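Local coordinates for protein halohydrin dehalogenase (PDB 4IY1) that catalyses the reversible conversion of vicinal halohydrins to epoxides and halide, and probably also opens epoxides with nucleophiles such as cyanide, at residues Asp39-Phe44 and Leu51-Glu56; Arg98-Ala103 and Leu142-Ser147; Ala158-Leu163 and Tyr231-Val236; Pro169-Ala174 and Thr222-Gly227. The protein carries 37 engineered substitutions. One frame throughout, in Å; residues are numbered along the deposited sequence.

Contact 1: Asp39-Phe44 and Leu51-Glu56; sequences DELEAF and LIPMSE. Engineered in segment 51-56: Ile52 (natural residue Lys).
The Phe44 ring leans obliquely against Pro53 and Leu51, presenting neither a clean face nor a clean edge to either. Its CD2 rests 3.7 Å from Pro53 CB, and at the far end CZ lies 3.9 Å from Leu51 CD1. Phe35 meets the same ring edge-to-face, and Tyr48 meets it with the planes at about 50°, so the aromatic group sits among several apolar neighbours. This is the packing of helix 38-47 against strand 52-53 in a beta-alpha-beta unit of the Rossmann-type fold, where the strand lies at one end of the sheet within the chain. Phe44 owes its reach to CG standing anti to the backbone N (chi1 -179°), which carries the long, flat side chain off the helix toward the strand. Pro53 suits the other side: its compact ring fills the space between Phe44 and Leu41, with CG 4.1 Å from Leu41 CD2. The strand neighbour Ile52, an engineered residue, turns away from the helix and packs on helix 59-70. Branched Leu41 divides its contacts, CD2 going to Pro53 while CD1 presses on the Met54-Ser55 peptide link, 3.5 Å from Met54 C and 3.4 Å from Ser55 N.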
loop_
_atom_site.group_PDB
_atom_site.type_symbol
_atom_site.label_atom_id
_atom_site.label_comp_id
_atom_site.label_asym_id
_atom_site.label_seq_id
_atom_site.Cartn_x
_atom_site.Cartn_y
_atom_site.Cartn_z
ATOM N N ASP B 39 2.843 -8.345 44.900
ATOM C CA ASP B 39 3.966 -9.276 44.781
ATOM C C ASP B 39 4.681 -8.951 43.484
ATOM O O ASP B 39 5.805 -8.448 43.491
ATOM C CB ASP B 39 3.482 -10.726 44.718
ATOM C CG ASP B 39 2.069 -10.872 45.269
ATOM O OD1 ASP B 39 1.849 -10.530 46.479
ATOM O OD2 ASP B 39 1.173 -11.328 44.497
ATOM N N GLU B 40 3.975 -9.175 42.379
ATOM C CA GLU B 40 4.527 -9.043 41.042
ATOM C C GLU B 40 5.077 -7.645 40.780
ATOM O O GLU B 40 6.174 -7.490 40.240
ATOM C CB GLU B 40 3.464 -9.402 40.010
ATOM C CG GLU B 40 2.886 -10.800 40.186
ATOM C CD GLU B 40 3.630 -11.840 39.367
ATOM O OE1 GLU B 40 3.593 -13.029 39.738
ATOM O OE2 GLU B 40 4.232 -11.484 38.331
ATOM N N LEU B 41 4.334 -6.626 41.187
ATOM C CA LEU B 41 4.818 -5.269 41.015
ATOM C C LEU B 41 6.200 -5.104 41.655
ATOM O O LEU B 41 7.139 -4.639 41.012
ATOM C CB LEU B 41 3.818 -4.250 41.568
ATOM C CG LEU B 41 4.016 -2.796 41.141
ATOM C CD1 LEU B 41 2.673 -2.148 40.901
ATOM C CD2 LEU B 41 4.803 -1.986 42.165
ATOM N N GLU B 42 6.348 -5.593 42.885
ATOM C CA GLU B 42 7.537 -5.294 43.691
ATOM C C GLU B 42 8.731 -6.105 43.230
ATOM O O GLU B 42 9.851 -5.607 43.178
ATOM C CB GLU B 42 7.256 -5.541 45.173
ATOM C CG GLU B 42 6.436 -4.434 45.818
ATOM C CD GLU B 42 5.802 -4.846 47.137
ATOM O OE1 GLU B 42 5.887 -6.040 47.509
ATOM O OE2 GLU B 42 5.238 -3.958 47.819
ATOM N N ALA B 43 8.472 -7.339 42.828
ATOM C CA ALA B 43 9.509 -8.160 42.218
ATOM C C ALA B 43 10.022 -7.540 40.907
ATOM O O ALA B 43 11.153 -7.794 40.497
ATOM C CB ALA B 43 9.012 -9.588 42.000
ATOM N N PHE B 44 9.206 -6.684 40.288
ATOM C CA PHE B 44 9.579 -6.059 39.018
ATOM C C PHE B 44 10.242 -4.726 39.308
ATOM O O PHE B 44 11.213 -4.339 38.643
ATOM C CB PHE B 44 8.345 -5.871 38.112
ATOM C CG PHE B 44 8.655 -5.251 36.768
ATOM C CD1 PHE B 44 8.692 -6.031 35.618
ATOM C CD2 PHE B 44 8.852 -3.875 36.645
ATOM C CE1 PHE B 44 8.981 -5.459 34.389
ATOM C CE2 PHE B 44 9.069 -3.287 35.405
ATOM C CZ PHE B 44 9.175 -4.077 34.287
ATOM N N LEU B 51 13.062 1.458 35.927
ATOM C CA LEU B 51 11.671 1.508 35.456
ATOM C C LEU B 51 10.703 1.753 36.611
ATOM O O LEU B 51 11.042 1.518 37.763
ATOM C CB LEU B 51 11.309 0.203 34.771
ATOM C CG LEU B 51 12.111 -0.109 33.513
ATOM C CD1 LEU B 51 11.652 -1.428 32.924
ATOM C CD2 LEU B 51 11.967 1.022 32.495
ATOM N N ILE B 52 9.502 2.237 36.299
ATOM C CA ILE B 52 8.523 2.585 37.328
ATOM C C ILE B 52 7.176 1.883 37.102
ATOM O O ILE B 52 6.263 2.458 36.500
ATOM C CB ILE B 52 8.291 4.097 37.377
ATOM C CG1 ILE B 52 9.574 4.828 37.694
ATOM C CG2 ILE B 52 7.246 4.447 38.423
ATOM C CD1 ILE B 52 9.346 6.286 38.001
ATOM N N PRO B 53 7.048 0.631 37.574
ATOM C CA PRO B 53 5.835 -0.147 37.298
ATOM C C PRO B 53 4.624 0.399 38.066
ATOM O O PRO B 53 4.795 0.983 39.135
ATOM C CB PRO B 53 6.199 -1.552 37.796
ATOM C CG PRO B 53 7.210 -1.313 38.864
ATOM C CD PRO B 53 7.960 -0.055 38.501
ATOM N N MET B 54 3.425 0.244 37.504
ATOM C CA MET B 54 2.191 0.767 38.126
ATOM C C MET B 54 1.173 -0.347 38.326
ATOM O O MET B 54 1.113 -1.304 37.545
ATOM C CB MET B 54 1.559 1.863 37.269
ATOM C CG MET B 54 2.544 2.815 36.630
ATOM S SD MET B 54 3.046 4.113 37.779
ATOM C CE MET B 54 1.627 5.183 37.756
ATOM N N SER B 55 0.339 -0.205 39.350
ATOM C CA SER B 55 -0.735 -1.165 39.583
ATOM C C SER B 55 -1.890 -0.901 38.621
ATOM O O SER B 55 -2.576 -1.831 38.187
ATOM C CB SER B 55 -1.230 -1.069 41.030
ATOM O OG SER B 55 -1.540 0.282 41.361
ATOM N N GLU B 56 -2.083 0.374 38.289
ATOM C CA GLU B 56 -3.260 0.847 37.550
ATOM C C GLU B 56 -3.459 0.051 36.256
ATOM O O GLU B 56 -2.493 -0.265 35.569
ATOM C CB GLU B 56 -3.086 2.329 37.232
ATOM C CG GLU B 56 -3.452 3.265 38.376
ATOM C CD GLU B 56 -2.409 3.331 39.489
ATOM O OE1 GLU B 56 -2.792 3.709 40.607
ATOM O OE2 GLU B 56 -1.211 3.068 39.261
#

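Contact 2: Arg98-Ala103 and Leu142-Ser147; sequences RDMVEA and LSTYAS. Engineered in segment 98-103: Asp99 (natural residue Gly), Met100 (natural residue Ala). Engineered in segment 142-147: Ala146 (natural residue Thr).
Two long helices of the Rossmann-type core, 94-122 and 143-163, meet where Met100 reaches across to Thr144 and Tyr145 in the first turn of the second helix. Met100 is an engineered residue. Its CG stands anti to the backbone N, and the chain then bends at chi2 (65°) and chi3 (86°), which curls the thioether round to the Thr144 and Tyr145 side chains. From there SD approaches the Tyr145 ring at its edge, near the ring plane: it lies 4.0 Å from CD2 of Tyr145 and 5.4 Å from the ring centroid, a Met-aromatic contact. The terminal methyl CE touches Thr144 OG1 at 3.4 Å, while Met100 CG passes 3.7 Å from Thr144 O. The flexible, polarisable chain can touch backbone, hydroxyl and ring at once. Short, beta-branched Thr144 leaves room for it, and also packs on Phe109 of the second subunit. The polar end of Tyr145 is engaged apart from this packing, its OH being hydrogen-bonded to Arg149 NH2, while its side chain also touches Ser132; this grouping is consistent with the Ser-Tyr-Arg triad of halohydrin dehalogenases. Outside this contact, Arg98 and Glu102 pair with Glu102 and Arg98 of the second subunit in intersubunit salt bridges. Such paired long helices are typical of the four-helix-bundle interface in tetrameric short-chain dehydrogenase/reductase proteins.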
loop_
_atom_site.group_PDB
_atom_site.type_symbol
_atom_site.label_atom_id
_atom_site.label_comp_id
_atom_site.label_asym_id
_atom_site.label_seq_id
_atom_site.Cartn_x
_atom_site.Cartn_y
_atom_site.Cartn_z
ATOM N N ARG B 98 -15.211 -9.510 18.928
ATOM C CA ARG B 98 -15.376 -8.339 19.818
ATOM C C ARG B 98 -14.245 -8.237 20.829
ATOM O O ARG B 98 -13.628 -7.182 20.959
ATOM C CB ARG B 98 -16.731 -8.349 20.560
ATOM C CG ARG B 98 -17.928 -7.953 19.711
ATOM C CD ARG B 98 -19.203 -7.674 20.545
ATOM N NE ARG B 98 -20.373 -7.498 19.677
ATOM C CZ ARG B 98 -21.202 -8.477 19.323
ATOM N NH1 ARG B 98 -21.073 -9.686 19.845
ATOM N NH2 ARG B 98 -22.114 -8.270 18.384
ATOM N N ASP B 99 -13.881 -9.360 21.449
ATOM C CA ASP B 99 -12.758 -9.375 22.391
ATOM C C ASP B 99 -11.417 -9.060 21.707
ATOM O O ASP B 99 -10.557 -8.409 22.296
ATOM C CB ASP B 99 -12.649 -10.728 23.118
ATOM C CG ASP B 99 -13.851 -11.030 24.007
ATOM O OD1 ASP B 99 -14.603 -10.099 24.378
ATOM O OD2 ASP B 99 -14.071 -12.229 24.293
ATOM N N MET B 100 -11.192 -9.637 20.533
ATOM C CA MET B 100 -10.011 -9.306 19.715
ATOM C C MET B 100 -9.942 -7.786 19.452
ATOM O O MET B 100 -8.968 -7.120 19.805
ATOM C CB MET B 100 -10.052 -10.102 18.397
ATOM C CG MET B 100 -8.766 -10.110 17.560
ATOM S SD MET B 100 -7.393 -10.923 18.375
ATOM C CE MET B 100 -7.731 -12.618 17.873
ATOM N N VAL B 101 -11.019 -7.220 18.930
ATOM C CA VAL B 101 -11.035 -5.782 18.638
ATOM C C VAL B 101 -10.870 -4.974 19.955
ATOM O O VAL B 101 -10.078 -4.027 20.043
ATOM C CB VAL B 101 -12.321 -5.414 17.872
ATOM C CG1 VAL B 101 -12.453 -3.907 17.738
ATOM C CG2 VAL B 101 -12.308 -6.069 16.484
ATOM N N GLU B 102 -11.533 -5.427 21.008
ATOM C CA GLU B 102 -11.346 -4.810 22.304
ATOM C C GLU B 102 -9.864 -4.728 22.683
ATOM O O GLU B 102 -9.353 -3.638 22.970
ATOM C CB GLU B 102 -12.190 -5.511 23.383
ATOM C CG GLU B 102 -12.258 -4.707 24.681
ATOM C CD GLU B 102 -13.031 -3.395 24.517
ATOM O OE1 GLU B 102 -13.958 -3.340 23.676
ATOM O OE2 GLU B 102 -12.715 -2.409 25.220
ATOM N N ALA B 103 -9.141 -5.855 22.604
ATOM C CA ALA B 103 -7.711 -5.882 23.036
ATOM C C ALA B 103 -6.785 -5.109 22.084
ATOM O O ALA B 103 -5.844 -4.447 22.530
ATOM C CB ALA B 103 -7.210 -7.336 23.225
ATOM N N LEU B 142 -6.196 -16.418 10.090
ATOM C CA LEU B 142 -5.714 -15.468 11.089
ATOM C C LEU B 142 -6.579 -14.188 11.072
ATOM O O LEU B 142 -6.126 -13.112 11.444
ATOM C CB LEU B 142 -4.261 -15.106 10.758
ATOM C CG LEU B 142 -3.397 -14.505 11.864
ATOM C CD1 LEU B 142 -3.410 -15.425 13.068
ATOM C CD2 LEU B 142 -1.972 -14.242 11.394
ATOM N N SER B 143 -7.838 -14.323 10.694
ATOM C CA SER B 143 -8.595 -13.206 10.143
ATOM C C SER B 143 -9.016 -12.130 11.152
ATOM O O SER B 143 -8.871 -10.933 10.897
ATOM C CB SER B 143 -9.811 -13.717 9.363
ATOM O OG SER B 143 -10.965 -13.748 10.188
ATOM N N THR B 144 -9.508 -12.545 12.304
ATOM C CA THR B 144 -9.846 -11.590 13.348
ATOM C C THR B 144 -8.617 -10.786 13.766
ATOM O O THR B 144 -8.685 -9.563 13.928
ATOM C CB THR B 144 -10.418 -12.294 14.603
ATOM O OG1 THR B 144 -9.497 -13.289 15.045
ATOM C CG2 THR B 144 -11.764 -12.960 14.300
ATOM N N TYR B 145 -7.491 -11.474 13.953
ATOM C CA TYR B 145 -6.259 -10.826 14.362
ATOM C C TYR B 145 -5.724 -9.844 13.305
ATOM O O TYR B 145 -5.301 -8.745 13.632
ATOM C CB TYR B 145 -5.187 -11.881 14.656
ATOM C CG TYR B 145 -3.914 -11.284 15.218
ATOM C CD1 TYR B 145 -2.825 -11.045 14.411
ATOM C CD2 TYR B 145 -3.796 -11.010 16.568
ATOM C CE1 TYR B 145 -1.624 -10.573 14.938
ATOM C CE2 TYR B 145 -2.623 -10.512 17.105
ATOM C CZ TYR B 145 -1.523 -10.336 16.290
ATOM O OH TYR B 145 -0.386 -9.744 16.814
ATOM N N ALA B 146 -5.711 -10.263 12.044
ATOM C CA ALA B 146 -5.089 -9.453 10.990
ATOM C C ALA B 146 -5.881 -8.157 10.919
ATOM O O ALA B 146 -5.316 -7.076 10.738
ATOM C CB ALA B 146 -5.151 -10.190 9.648
ATOM N N SER B 147 -7.204 -8.286 10.979
ATOM C CA SER B 147 -8.082 -7.149 10.735
ATOM C C SER B 147 -8.103 -6.135 11.870
ATOM O O SER B 147 -8.011 -4.939 11.628
ATOM C CB SER B 147 -9.486 -7.610 10.330
ATOM O OG SER B 147 -10.283 -7.850 11.447
#

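Contact 3: Ala158-Leu163 and Tyr231-Val236; sequences ALSKEL and YLTGQV
Close van der Waals packing brings Ser160 down onto Thr233 and Gly234. Ser160 CB lies 3.3 Å from Thr233 OG1 and, more tightly than carbons usually approach, 3.4 Å from Gly234 CA. The hydroxyl of Ser160 lies over the same glycine, with OG 3.3 Å from Gly234 CA. Both residue types suit so close a fit: serine adds little bulk to the helix surface, and glycine offers a bare alpha carbon where a side chain would run into Ser160 OG.

Among direct hydrogen bonds, the Ser160 hydroxyl turns back to its own helix and is bonded to Asn157 O, its chi1 of 70° setting OG between the backbone N and the carbonyl carbon. Asn157 also serves the other segment, its ND2 bonding to Gly234 O. Residues Leu232 to Gln235 form a type II beta turn closed by Gln235 N to Leu232 O at 3.1 Å, and Gly234 takes the third position, where the positive phi of 94° comes easily to glycine. The turn leads into strand 236-239, an edge strand of the Rossmann-type sheet within this chain, and helix 143-163 packs against the turn. The Thr233 hydroxyl is bonded to Val170 N as well, tying the turn to the adjacent strand.

One water-mediated link joins the segments. The water donates to Ser160 O at 2.7 Å and accepts from Thr233 OG1 at 2.7 Å, so the buried threonine hydroxyl serves two partners. At the end of the turn, Gln235 OE1 bonds to Trp238 N of the third subunit.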
loop_
_atom_site.group_PDB
_atom_site.type_symbol
_atom_site.label_atom_id
_atom_site.label_comp_id
_atom_site.label_asym_id
_atom_site.label_seq_id
_atom_site.Cartn_x
_atom_site.Cartn_y
_atom_site.Cartn_z
ATOM N N ALA B 158 -4.366 7.811 10.837
ATOM C CA ALA B 158 -5.403 8.832 10.857
ATOM C C ALA B 158 -5.131 9.859 11.973
ATOM O O ALA B 158 -5.202 11.032 11.744
ATOM C CB ALA B 158 -6.780 8.218 11.008
ATOM N N LEU B 159 -4.741 9.403 13.149
ATOM C CA LEU B 159 -4.441 10.339 14.223
ATOM C C LEU B 159 -3.299 11.267 13.840
ATOM O O LEU B 159 -3.284 12.439 14.225
ATOM C CB LEU B 159 -4.106 9.586 15.513
ATOM C CG LEU B 159 -5.309 8.843 16.053
ATOM C CD1 LEU B 159 -4.927 8.199 17.383
ATOM C CD2 LEU B 159 -6.412 9.862 16.235
ATOM N N SER B 160 -2.306 10.749 13.115
ATOM C CA SER B 160 -1.176 11.601 12.762
ATOM C C SER B 160 -1.709 12.842 12.058
ATOM O O SER B 160 -1.100 13.922 12.154
ATOM C CB SER B 160 -0.175 10.904 11.832
ATOM O OG SER B 160 -0.748 10.737 10.534
ATOM N N LYS B 161 -2.712 12.640 11.199
ATOM C CA LYS B 161 -3.192 13.737 10.358
ATOM C C LYS B 161 -3.881 14.829 11.162
ATOM O O LYS B 161 -3.721 15.991 10.858
ATOM C CB LYS B 161 -4.061 13.253 9.177
ATOM C CG LYS B 161 -3.216 12.801 7.984
ATOM C CD LYS B 161 -3.990 11.843 7.090
ATOM C CE LYS B 161 -3.060 10.903 6.333
ATOM N NZ LYS B 161 -1.840 11.608 5.839
ATOM N N GLU B 162 -4.602 14.446 12.207
ATOM C CA GLU B 162 -5.245 15.432 13.068
ATOM C C GLU B 162 -4.348 16.040 14.129
ATOM O O GLU B 162 -4.411 17.252 14.352
ATOM C CB GLU B 162 -6.544 14.890 13.662
ATOM C CG GLU B 162 -6.418 14.213 15.000
ATOM C CD GLU B 162 -7.768 13.862 15.580
ATOM O OE1 GLU B 162 -8.101 14.411 16.654
ATOM O OE2 GLU B 162 -8.469 12.993 15.004
ATOM N N LEU B 163 -3.401 15.256 14.666
ATOM C CA LEU B 163 -2.540 15.759 15.765
ATOM C C LEU B 163 -1.279 16.467 15.299
ATOM O O LEU B 163 -0.527 17.045 16.110
ATOM C CB LEU B 163 -2.180 14.664 16.762
ATOM C CG LEU B 163 -3.356 14.026 17.485
ATOM C CD1 LEU B 163 -2.902 12.843 18.316
ATOM C CD2 LEU B 163 -4.094 15.037 18.343
ATOM N N TYR B 231 9.003 14.380 11.337
ATOM C CA TYR B 231 8.453 14.466 10.003
ATOM C C TYR B 231 8.006 13.131 9.403
ATOM O O TYR B 231 7.359 13.114 8.350
ATOM C CB TYR B 231 9.436 15.193 9.078
ATOM C CG TYR B 231 8.765 16.124 8.094
ATOM C CD1 TYR B 231 8.907 15.932 6.698
ATOM C CD2 TYR B 231 7.952 17.185 8.540
ATOM C CE1 TYR B 231 8.283 16.782 5.788
ATOM C CE2 TYR B 231 7.312 18.024 7.633
ATOM C CZ TYR B 231 7.488 17.822 6.263
ATOM O OH TYR B 231 6.845 18.634 5.367
ATOM N N LEU B 232 8.356 12.019 10.058
ATOM C CA LEU B 232 7.912 10.682 9.641
ATOM C C LEU B 232 6.484 10.382 10.096
ATOM O O LEU B 232 5.956 9.287 9.861
ATOM C CB LEU B 232 8.843 9.618 10.239
ATOM C CG LEU B 232 10.042 9.180 9.427
ATOM C CD1 LEU B 232 10.943 8.300 10.297
ATOM C CD2 LEU B 232 9.560 8.439 8.186
ATOM N N THR B 233 5.870 11.330 10.800
ATOM C CA THR B 233 4.588 11.079 11.423
ATOM C C THR B 233 3.576 10.390 10.490
ATOM O O THR B 233 3.443 10.756 9.317
ATOM C CB THR B 233 4.005 12.360 12.060
ATOM O OG1 THR B 233 2.797 12.038 12.746
ATOM C CG2 THR B 233 3.759 13.478 11.013
ATOM N N GLY B 234 2.841 9.403 11.011
ATOM C CA GLY B 234 1.851 8.696 10.170
ATOM C C GLY B 234 2.363 7.405 9.515
ATOM O O GLY B 234 1.579 6.558 9.158
ATOM N N GLN B 235 3.674 7.201 9.528
ATOM C CA GLN B 235 4.310 5.969 9.025
ATOM C C GLN B 235 3.937 4.764 9.862
ATOM O O GLN B 235 3.915 4.816 11.098
ATOM C CB GLN B 235 5.836 6.131 9.045
ATOM C CG GLN B 235 6.630 4.986 8.423
ATOM C CD GLN B 235 6.702 5.097 6.903
ATOM O OE1 GLN B 235 6.993 6.168 6.363
ATOM N NE2 GLN B 235 6.301 4.037 6.218
ATOM N N VAL B 236 3.624 3.687 9.166
ATOM C CA VAL B 236 3.598 2.336 9.717
ATOM C C VAL B 236 4.928 1.655 9.347
ATOM O O VAL B 236 5.272 1.548 8.176
ATOM C CB VAL B 236 2.450 1.543 9.066
ATOM C CG1 VAL B 236 2.340 0.149 9.677
ATOM C CG2 VAL B 236 1.128 2.307 9.220
HETATM O O HOH W 1 1.148 14.003 13.565
#

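Contact 4: Pro169-Ala174 and Thr222-Gly227; sequences PVFAIA and TFLASG. Engineered in segment 169-174: Ala174 (natural residue Gly). Engineered in segment 222-227: Thr222 (natural residue Ala).
Phe171 and Leu224 make most of this contact between strand 170-175 and helix 214-225, a helix laid on the parallel sheet of the Rossmann-type fold. Along the helix, Phe223 points elsewhere, its ring stacking with Phe223 of the third subunit. Leu224 comes next and faces the sheet. Its CD2 stands over the centre of the Phe171 ring, 4.2 Å from the centroid and 10° off the normal, a CH-pi contact; over the same ring CB of Leu224 lies 3.9 Å from Phe171 CE1. The other branch, CD1, lies 3.9 Å from Phe171 CG and also reaches Ile173 CD1 at 4.3 Å, so one forked residue spans two strand positions. With chi1 at -60°, Phe171 holds its ring anti to the carbonyl carbon, lying against the leucine. At Ser226 the OG donates to Phe223 O at 2.6 Å, and its N reaches that oxygen from the same face of the carbonyl plane. Gly227 follows with the positive phi that glycine adopts readily as the chain leaves the helix. The side-chain contacts are apolar, which implies that burial of hydrophobic surface and close fit, rather than directed polar bonds, hold the helix here.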
loop_
_atom_site.group_PDB
_atom_site.type_symbol
_atom_site.label_atom_id
_atom_site.label_comp_id
_atom_site.label_asym_id
_atom_site.label_seq_id
_atom_site.Cartn_x
_atom_site.Cartn_y
_atom_site.Cartn_z
ATOM N N PRO B 169 3.608 13.795 16.767
ATOM C CA PRO B 169 3.756 12.741 15.753
ATOM C C PRO B 169 3.102 11.453 16.211
ATOM O O PRO B 169 3.076 11.176 17.409
ATOM C CB PRO B 169 5.281 12.551 15.664
ATOM C CG PRO B 169 5.841 13.876 16.129
ATOM C CD PRO B 169 4.921 14.233 17.273
ATOM N N VAL B 170 2.452 10.740 15.291
ATOM C CA VAL B 170 1.828 9.451 15.648
ATOM C C VAL B 170 2.347 8.355 14.681
ATOM O O VAL B 170 2.507 8.617 13.507
ATOM C CB VAL B 170 0.290 9.541 15.570
ATOM C CG1 VAL B 170 -0.361 8.263 16.013
ATOM C CG2 VAL B 170 -0.256 10.729 16.416
ATOM N N PHE B 171 2.678 7.175 15.206
ATOM C CA PHE B 171 3.402 6.135 14.448
ATOM C C PHE B 171 2.774 4.800 14.797
ATOM O O PHE B 171 2.342 4.613 15.941
ATOM C CB PHE B 171 4.872 6.049 14.877
ATOM C CG PHE B 171 5.638 7.300 14.672
ATOM C CD1 PHE B 171 6.026 8.061 15.747
ATOM C CD2 PHE B 171 6.016 7.698 13.382
ATOM C CE1 PHE B 171 6.777 9.209 15.567
ATOM C CE2 PHE B 171 6.728 8.865 13.193
ATOM C CZ PHE B 171 7.110 9.618 14.274
ATOM N N ALA B 172 2.802 3.844 13.862
ATOM C CA ALA B 172 2.578 2.425 14.213
ATOM C C ALA B 172 3.810 1.561 13.879
ATOM O O ALA B 172 4.462 1.771 12.859
ATOM C CB ALA B 172 1.350 1.869 13.503
ATOM N N ILE B 173 4.130 0.606 14.743
ATOM C CA ILE B 173 5.218 -0.324 14.442
ATOM C C ILE B 173 4.619 -1.702 14.267
ATOM O O ILE B 173 4.008 -2.231 15.179
ATOM C CB ILE B 173 6.289 -0.374 15.555
ATOM C CG1 ILE B 173 7.066 0.933 15.612
ATOM C CG2 ILE B 173 7.277 -1.533 15.290
ATOM C CD1 ILE B 173 7.909 1.074 16.890
ATOM N N ALA B 174 4.772 -2.265 13.072
ATOM C CA ALA B 174 4.073 -3.483 12.720
ATOM C C ALA B 174 5.115 -4.625 12.597
ATOM O O ALA B 174 5.742 -4.772 11.567
ATOM C CB ALA B 174 3.350 -3.298 11.369
ATOM N N THR B 222 12.657 4.210 20.323
ATOM C CA THR B 222 13.386 5.302 20.964
ATOM C C THR B 222 13.820 6.390 19.992
ATOM O O THR B 222 13.719 7.578 20.302
ATOM C CB THR B 222 14.617 4.777 21.731
ATOM O OG1 THR B 222 14.185 3.816 22.713
ATOM C CG2 THR B 222 15.347 5.914 22.431
ATOM N N PHE B 223 14.239 6.001 18.787
ATOM C CA PHE B 223 14.462 6.993 17.730
ATOM C C PHE B 223 13.188 7.817 17.414
ATOM O O PHE B 223 13.242 9.052 17.223
ATOM C CB PHE B 223 14.966 6.281 16.462
ATOM C CG PHE B 223 15.163 7.197 15.290
ATOM C CD1 PHE B 223 16.210 8.099 15.280
ATOM C CD2 PHE B 223 14.333 7.120 14.183
ATOM C CE1 PHE B 223 16.388 8.956 14.221
ATOM C CE2 PHE B 223 14.550 7.925 13.077
ATOM C CZ PHE B 223 15.581 8.831 13.087
ATOM N N LEU B 224 12.058 7.132 17.262
ATOM C CA LEU B 224 10.795 7.837 16.936
ATOM C C LEU B 224 10.406 8.806 18.060
ATOM O O LEU B 224 9.973 9.935 17.806
ATOM C CB LEU B 224 9.635 6.855 16.690
ATOM C CG LEU B 224 9.896 5.920 15.511
ATOM C CD1 LEU B 224 8.707 4.985 15.310
ATOM C CD2 LEU B 224 10.218 6.721 14.258
ATOM N N ALA B 225 10.647 8.382 19.290
ATOM C CA ALA B 225 10.318 9.176 20.459
ATOM C C ALA B 225 11.349 10.274 20.777
ATOM O O ALA B 225 11.128 11.100 21.672
ATOM C CB ALA B 225 10.113 8.268 21.656
ATOM N N SER B 226 12.453 10.299 20.032
ATOM C CA SER B 226 13.561 11.183 20.338
ATOM C C SER B 226 13.255 12.639 20.025
ATOM O O SER B 226 13.937 13.538 20.510
ATOM C CB SER B 226 14.818 10.749 19.580
ATOM O OG SER B 226 14.660 10.953 18.183
ATOM N N GLY B 227 12.294 12.881 19.141
ATOM C CA GLY B 227 12.136 14.229 18.588
ATOM C C GLY B 227 13.080 14.496 17.431
ATOM O O GLY B 227 13.155 15.609 16.937
#

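Overall arrangement
Contacts 1 to 4 are distributed over a single Rossmann-type domain. Contact 1 closes first along the chain, then contact 2; contact 4 is nested inside the loop closed by contact 3. Contact 1 lies at the 52-53 end of the sheet, its centre about 32 Å from that of contact 3 near the opposite border strand, 236-239. Contacts 2 and 3 share helix 143-163, their centres about 23 Å apart, and both touch the second subunit. Contacts 3 and 4, centred about 10 Å apart, meet directly: Gly234 N and Val170 O lie 2.6 Å apart, a probable hydrogen bond. Contacts 1 and 4 pack helices on two well-separated strands of one sheet, and helix 143-163 links its core to the tetramer interface.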